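Side-chain contacts in 3-keto-5-aminohexanoate cleavage enzyme (Burkholderia xenovorans LB400, PDB 3E49), which probably catalyses the zinc-dependent cleavage of a beta-keto acid such as 3-keto-5-aminohexanoate, as a TIM-barrel member of the BKACE family: residues A[60-64]-A[65-69]; A[111-114]-A[115-119]. One frame throughout, in Å; residues are numbered along the deposited sequence.

Interaction 1 (A[60-64]-A[65-69])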
ATOM      1  N   ARG A  60       6.273 -32.175 -25.866  1.00 34.35           N
ATOM      2  CA  ARG A  60       5.153 -31.272 -25.962  1.00 34.53           C
ATOM      3  C   ARG A  60       4.122 -31.512 -24.846  1.00 34.78           C
ATOM      4  O   ARG A  60       3.977 -32.635 -24.370  1.00 32.36           O
ATOM      5  CB  ARG A  60       4.489 -31.332 -27.335  1.00 34.10           C
ATOM      6  CG  ARG A  60       3.393 -32.362 -27.532  1.00 40.41           C
ATOM      7  CD  ARG A  60       2.665 -32.078 -28.877  1.00 39.02           C
ATOM      8  NE  ARG A  60       3.604 -32.241 -29.987  1.00 46.13           N
ATOM      9  CZ  ARG A  60       3.525 -31.628 -31.169  1.00 46.50           C
ATOM     10  NH1 ARG A  60       2.558 -30.752 -31.435  1.00 47.50           N
ATOM     11  NH2 ARG A  60       4.464 -31.874 -32.080  1.00 48.93           N
ATOM     12  N   PRO A  61       3.459 -30.449 -24.382  1.00 33.46           N
ATOM     13  CA  PRO A  61       2.435 -30.636 -23.390  1.00 33.59           C
ATOM     14  C   PRO A  61       1.323 -31.553 -23.884  1.00 34.03           C
ATOM     15  O   PRO A  61       0.929 -31.500 -25.076  1.00 33.58           O
ATOM     16  CB  PRO A  61       1.870 -29.218 -23.215  1.00 33.55           C
ATOM     17  CG  PRO A  61       2.976 -28.343 -23.509  1.00 32.77           C
ATOM     18  CD  PRO A  61       3.672 -29.024 -24.667  1.00 34.20           C
ATOM     19  N   THR A  62       0.812 -32.363 -22.958  1.00 33.92           N
ATOM     20  CA  THR A  62      -0.295 -33.242 -23.217  1.00 34.09           C
ATOM     21  C   THR A  62      -1.144 -33.462 -21.967  1.00 32.47           C
ATOM     22  O   THR A  62      -0.609 -33.778 -20.913  1.00 34.12           O
ATOM     23  CB  THR A  62       0.149 -34.633 -23.730  1.00 33.27           C
ATOM     24  OG1 THR A  62      -1.025 -35.388 -23.988  1.00 37.35           O
ATOM     25  CG2 THR A  62       1.009 -35.385 -22.742  1.00 35.72           C
ATOM     26  N   GLN A  63      -2.453 -33.295 -22.112  1.00 32.37           N
ATOM     27  CA  GLN A  63      -3.393 -33.567 -21.030  1.00 34.27           C
ATOM     28  C   GLN A  63      -4.152 -34.888 -21.241  1.00 35.64           C
ATOM     29  O   GLN A  63      -5.283 -35.040 -20.768  1.00 34.71           O
ATOM     30  CB  GLN A  63      -4.378 -32.419 -20.867  1.00 33.75           C
ATOM     31  CG  GLN A  63      -3.857 -31.254 -20.048  1.00 36.21           C
ATOM     32  CD  GLN A  63      -3.720 -31.608 -18.590  1.00 27.59           C
ATOM     33  OE1 GLN A  63      -2.735 -32.205 -18.186  1.00 33.14           O
ATOM     34  NE2 GLN A  63      -4.697 -31.186 -17.781  1.00 31.03           N
ATOM     35  N   ASP A  64      -3.525 -35.838 -21.941  1.00 36.60           N
ATOM     36  CA  ASP A  64      -4.113 -37.172 -22.122  1.00 35.49           C
ATOM     37  C   ASP A  64      -3.894 -37.932 -20.833  1.00 32.69           C
ATOM     38  O   ASP A  64      -2.777 -38.136 -20.413  1.00 31.36           O
ATOM     39  CB  ASP A  64      -3.426 -37.908 -23.301  1.00 36.52           C
ATOM     40  CG  ASP A  64      -4.090 -39.254 -23.653  1.00 38.18           C
ATOM     41  OD1 ASP A  64      -4.824 -39.824 -22.830  1.00 40.21           O
ATOM     42  OD2 ASP A  64      -3.862 -39.739 -24.775  1.00 39.64           O
ATOM     43  N   PRO A  65      -4.976 -38.372 -20.183  1.00 32.67           N
ATOM     44  CA  PRO A  65      -4.752 -39.113 -18.945  1.00 31.93           C
ATOM     45  C   PRO A  65      -3.733 -40.220 -19.111  1.00 32.29           C
ATOM     46  O   PRO A  65      -2.977 -40.512 -18.188  1.00 32.33           O
ATOM     47  CB  PRO A  65      -6.149 -39.648 -18.598  1.00 31.77           C
ATOM     48  CG  PRO A  65      -7.078 -38.793 -19.234  1.00 32.19           C
ATOM     49  CD  PRO A  65      -6.403 -38.176 -20.457  1.00 31.03           C
ATOM     50  N   ALA A  66      -3.659 -40.806 -20.305  1.00 34.32           N
ATOM     51  CA  ALA A  66      -2.678 -41.856 -20.543  1.00 34.68           C
ATOM     52  C   ALA A  66      -1.228 -41.382 -20.291  1.00 33.11           C
ATOM     53  O   ALA A  66      -0.387 -42.170 -19.901  1.00 32.77           O
ATOM     54  CB  ALA A  66      -2.842 -42.428 -21.979  1.00 35.93           C
ATOM     55  N   ALA A  67      -0.930 -40.091 -20.501  1.00 34.67           N
ATOM     56  CA  ALA A  67       0.451 -39.567 -20.287  1.00 33.85           C
ATOM     57  C   ALA A  67       0.857 -39.487 -18.806  1.00 34.97           C
ATOM     58  O   ALA A  67       2.057 -39.320 -18.485  1.00 36.41           O
ATOM     59  CB  ALA A  67       0.611 -38.193 -20.954  1.00 33.14           C
ATOM     60  N   PHE A  68      -0.129 -39.608 -17.909  1.00 33.16           N
ATOM     61  CA  PHE A  68       0.102 -39.631 -16.458  1.00 34.47           C
ATOM     62  C   PHE A  68       0.129 -41.045 -15.860  1.00 35.32           C
ATOM     63  O   PHE A  68       0.571 -41.265 -14.716  1.00 36.02           O
ATOM     64  CB  PHE A  68      -1.057 -38.907 -15.763  1.00 35.08           C
ATOM     65  CG  PHE A  68      -1.152 -37.430 -16.073  1.00 33.32           C
ATOM     66  CD1 PHE A  68      -1.713 -36.980 -17.250  1.00 34.10           C
ATOM     67  CD2 PHE A  68      -0.744 -36.487 -15.130  1.00 36.41           C
ATOM     68  CE1 PHE A  68      -1.812 -35.610 -17.527  1.00 34.25           C
ATOM     69  CE2 PHE A  68      -0.853 -35.108 -15.392  1.00 30.68           C
ATOM     70  CZ  PHE A  68      -1.389 -34.672 -16.573  1.00 34.03           C
ATOM     71  N   ALA A  69      -0.348 -42.013 -16.634  1.00 36.04           N
ATOM     72  CA  ALA A  69      -0.565 -43.391 -16.115  1.00 35.41           C
ATOM     73  C   ALA A  69       0.597 -44.090 -15.442  1.00 35.08           C
ATOM     74  O   ALA A  69       0.373 -44.863 -14.517  1.00 36.33           O
ATOM     75  CB  ALA A  69      -1.179 -44.287 -17.211  1.00 35.51           C
TER
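A local helix-capping contact joins D64 to A66 and A67, where the short, weakly bonded strand 61-62, antiparallel to barrel strand 48-54, gives way to the equally weakly bonded helix 65-68. In D64, the N-cap, CG stands anti to the backbone N (chi1 -174°), which brings OD1 within 2.9 Å of A66 N; the amide reaches OD1 from above the carboxylate plane. The carbonyl O of D64 accepts separately from A67 N at 2.7 Å, so backbone and side chain of one residue each hold a first-turn amide. Just upstream, OG1 of T62 closes an ST turn by accepting from D64 N at 3.3 Å. The methyl CG2 of the same threonine presses on CB of A67, a tight 3.4 Å. The ring of F68 presents its edge to two oxygens: CZ lies 3.2 Å from OE1 of Q63, the amide and ring planes 68° apart, and D64 O also lies near the ring plane. The other end of the Q63 amide is anchored by NE2, which donates to the carbonyls of R98 and T86. Around this turn, F68 packs on P101 and Y105 of helix 95-105 and, together with T62 and A67, on A53 of strand 48-54.

Interaction 2 (A[111-114]-A[115-119]); sequences SLNM and GSMNF
N113 folds its side chain back over the chain that follows it, and its OD1 accepts from G115 N at 3.2 Å: an Asx turn at the C-terminal end of strand 109-113, one of the parallel strands of the TIM barrel. The bond is moderately bent (155° at the hydrogen), with G115 N in the carbonyl plane of the amide. What brings OD1 there is the first torsion, which sets CG anti to the backbone N (chi1 -178°). The opposite end of the amide faces residues further along: ND2 comes 4.0 Å from SE of M117, a selenomethionine, and approaches the ring of F119 at its edge, 4.1 Å from CE1, with the two planes 49° apart. These are van der Waals distances, so the amide is packed as well as bonded.

Around this first shell, F148 of strand 147-148 touches both N113 and M117 and meets the F119 ring with its own ring roughly perpendicular, while Y174 and H178 also pack on N113. M114, also a selenomethionine, packs on F171, L182 and F185, and its carbonyl O accepts from ND2 of N181. Beyond the turn the chain reaches the second subunit, where S116 OG is hydrogen-bonded to N118 OD1 of that neighbour. Back at the turn, closing it brings two acceptors together that probably repel each other: OD1 of N113 is 2.9 Å from the carbonyl O of G115.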
ATOM      1  N   SER A 111      -4.961 -27.841  -9.947  1.00 28.24           N
ATOM      2  CA  SER A 111      -4.752 -26.406 -10.095  1.00 29.66           C
ATOM      3  C   SER A 111      -5.978 -25.847 -10.781  1.00 31.60           C
ATOM      4  O   SER A 111      -6.643 -26.567 -11.526  1.00 33.03           O
ATOM      5  CB  SER A 111      -3.485 -26.135 -10.902  1.00 30.82           C
ATOM      6  OG  SER A 111      -3.667 -26.506 -12.260  1.00 33.91           O
ATOM      7  N   LEU A 112      -6.298 -24.576 -10.542  1.00 29.44           N
ATOM      8  CA  LEU A 112      -7.462 -23.934 -11.156  1.00 30.29           C
ATOM      9  C   LEU A 112      -7.080 -22.472 -11.410  1.00 30.46           C
ATOM     10  O   LEU A 112      -6.887 -21.695 -10.458  1.00 30.65           O
ATOM     11  CB  LEU A 112      -8.706 -24.044 -10.250  1.00 30.24           C
ATOM     12  CG  LEU A 112     -10.063 -23.418 -10.640  1.00 32.65           C
ATOM     13  CD1 LEU A 112     -10.431 -23.601 -12.069  1.00 36.45           C
ATOM     14  CD2 LEU A 112     -11.189 -23.970  -9.774  1.00 32.49           C
ATOM     15  N   ASN A 113      -6.896 -22.130 -12.674  1.00 29.48           N
ATOM     16  CA  ASN A 113      -6.568 -20.774 -13.076  1.00 30.30           C
ATOM     17  C   ASN A 113      -7.831 -19.930 -12.899  1.00 30.58           C
ATOM     18  O   ASN A 113      -8.901 -20.348 -13.302  1.00 31.46           O
ATOM     19  CB  ASN A 113      -6.044 -20.779 -14.503  1.00 31.14           C
ATOM     20  CG  ASN A 113      -5.622 -19.398 -14.991  1.00 34.51           C
ATOM     21  OD1 ASN A 113      -6.371 -18.452 -14.923  1.00 41.23           O
ATOM     22  ND2 ASN A 113      -4.436 -19.319 -15.552  1.00 39.76           N
HETATM   23  N   MSE A 114      -7.720 -18.729 -12.319  1.00 28.28           N
HETATM   24  CA  MSE A 114      -8.936 -18.014 -11.945  1.00 27.05           C
HETATM   25  C   MSE A 114      -9.480 -16.940 -12.836  1.00 28.14           C
HETATM   26  O   MSE A 114     -10.290 -16.124 -12.391  1.00 26.39           O
HETATM   27  CB  MSE A 114      -8.812 -17.520 -10.485  1.00 27.97           C
HETATM   28  CG  MSE A 114      -8.947 -18.647  -9.464  1.00 26.44           C
HETATM   29 SE   MSE A 114     -10.672 -19.532  -9.530  0.75 27.33          SE
HETATM   30  CE  MSE A 114     -11.811 -18.187  -9.355  1.00 20.42           C
ATOM     31  N   GLY A 115      -9.103 -16.931 -14.101  1.00 28.35           N
ATOM     32  CA  GLY A 115      -9.630 -15.929 -15.001  1.00 29.52           C
ATOM     33  C   GLY A 115      -8.955 -16.040 -16.349  1.00 30.46           C
ATOM     34  O   GLY A 115      -7.790 -16.429 -16.407  1.00 30.30           O
ATOM     35  N   SER A 116      -9.692 -15.721 -17.416  1.00 29.73           N
ATOM     36  CA  SER A 116      -9.155 -15.748 -18.770  1.00 28.57           C
ATOM     37  C   SER A 116      -8.129 -14.625 -18.869  1.00 27.69           C
ATOM     38  O   SER A 116      -8.287 -13.565 -18.278  1.00 26.45           O
ATOM     39  CB  SER A 116     -10.261 -15.548 -19.828  1.00 29.93           C
ATOM     40  OG  SER A 116     -11.282 -16.533 -19.745  1.00 28.18           O
HETATM   41  N   MSE A 117      -7.036 -14.885 -19.568  1.00 28.79           N
HETATM   42  CA  MSE A 117      -5.962 -13.914 -19.676  1.00 25.90           C
HETATM   43  C   MSE A 117      -5.042 -14.194 -20.855  1.00 26.80           C
HETATM   44  O   MSE A 117      -5.003 -15.309 -21.350  1.00 26.83           O
HETATM   45  CB  MSE A 117      -5.087 -14.031 -18.410  1.00 25.24           C
HETATM   46  CG  MSE A 117      -4.550 -15.523 -18.168  1.00 19.41           C
HETATM   47 SE   MSE A 117      -3.518 -15.503 -16.544  0.75 23.55          SE
HETATM   48  CE  MSE A 117      -1.865 -14.499 -17.173  1.00 27.50           C
ATOM     49  N   ASN A 118      -4.309 -13.173 -21.302  1.00 26.33           N
ATOM     50  CA  ASN A 118      -3.237 -13.415 -22.232  1.00 28.24           C
ATOM     51  C   ASN A 118      -2.059 -14.099 -21.483  1.00 29.85           C
ATOM     52  O   ASN A 118      -1.863 -13.913 -20.283  1.00 30.43           O
ATOM     53  CB  ASN A 118      -2.738 -12.080 -22.846  1.00 28.43           C
ATOM     54  CG  ASN A 118      -3.800 -11.358 -23.634  1.00 27.08           C
ATOM     55  OD1 ASN A 118      -4.786 -11.953 -24.036  1.00 30.68           O
ATOM     56  ND2 ASN A 118      -3.573 -10.059 -23.916  1.00 28.49           N
ATOM     57  N   PHE A 119      -1.300 -14.908 -22.200  1.00 29.52           N
ATOM     58  CA  PHE A 119      -0.085 -15.554 -21.712  1.00 31.16           C
ATOM     59  C   PHE A 119       1.001 -15.187 -22.722  1.00 30.69           C
ATOM     60  O   PHE A 119       1.079 -15.792 -23.788  1.00 31.66           O
ATOM     61  CB  PHE A 119      -0.227 -17.069 -21.698  1.00 36.42           C
ATOM     62  CG  PHE A 119      -0.465 -17.647 -20.374  1.00 38.89           C
ATOM     63  CD1 PHE A 119      -1.714 -17.624 -19.807  1.00 48.06           C
ATOM     64  CD2 PHE A 119       0.572 -18.267 -19.696  1.00 49.42           C
ATOM     65  CE1 PHE A 119      -1.921 -18.189 -18.565  1.00 50.11           C
ATOM     66  CE2 PHE A 119       0.376 -18.815 -18.453  1.00 45.46           C
ATOM     67  CZ  PHE A 119      -0.872 -18.785 -17.890  1.00 44.89           C
TER

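Both interactions are short-range turns in which an acidic or amide side chain accepts from a backbone N-H two residues on, D64 at a helix start and N113 at a strand end. They follow one another along the chain and reach the same barrel sheet, yet they do not touch: their centres are 20 Å apart and their nearest atoms about 7 Å. Each places one side chain near the metal site formed by H50, H52 and E259. The side chain of Q63 in interaction 1 lies about 9 Å from the zinc ion and about 5 Å from that of H52; the side chain of F119 in interaction 2 lies about 8 Å from the zinc ion.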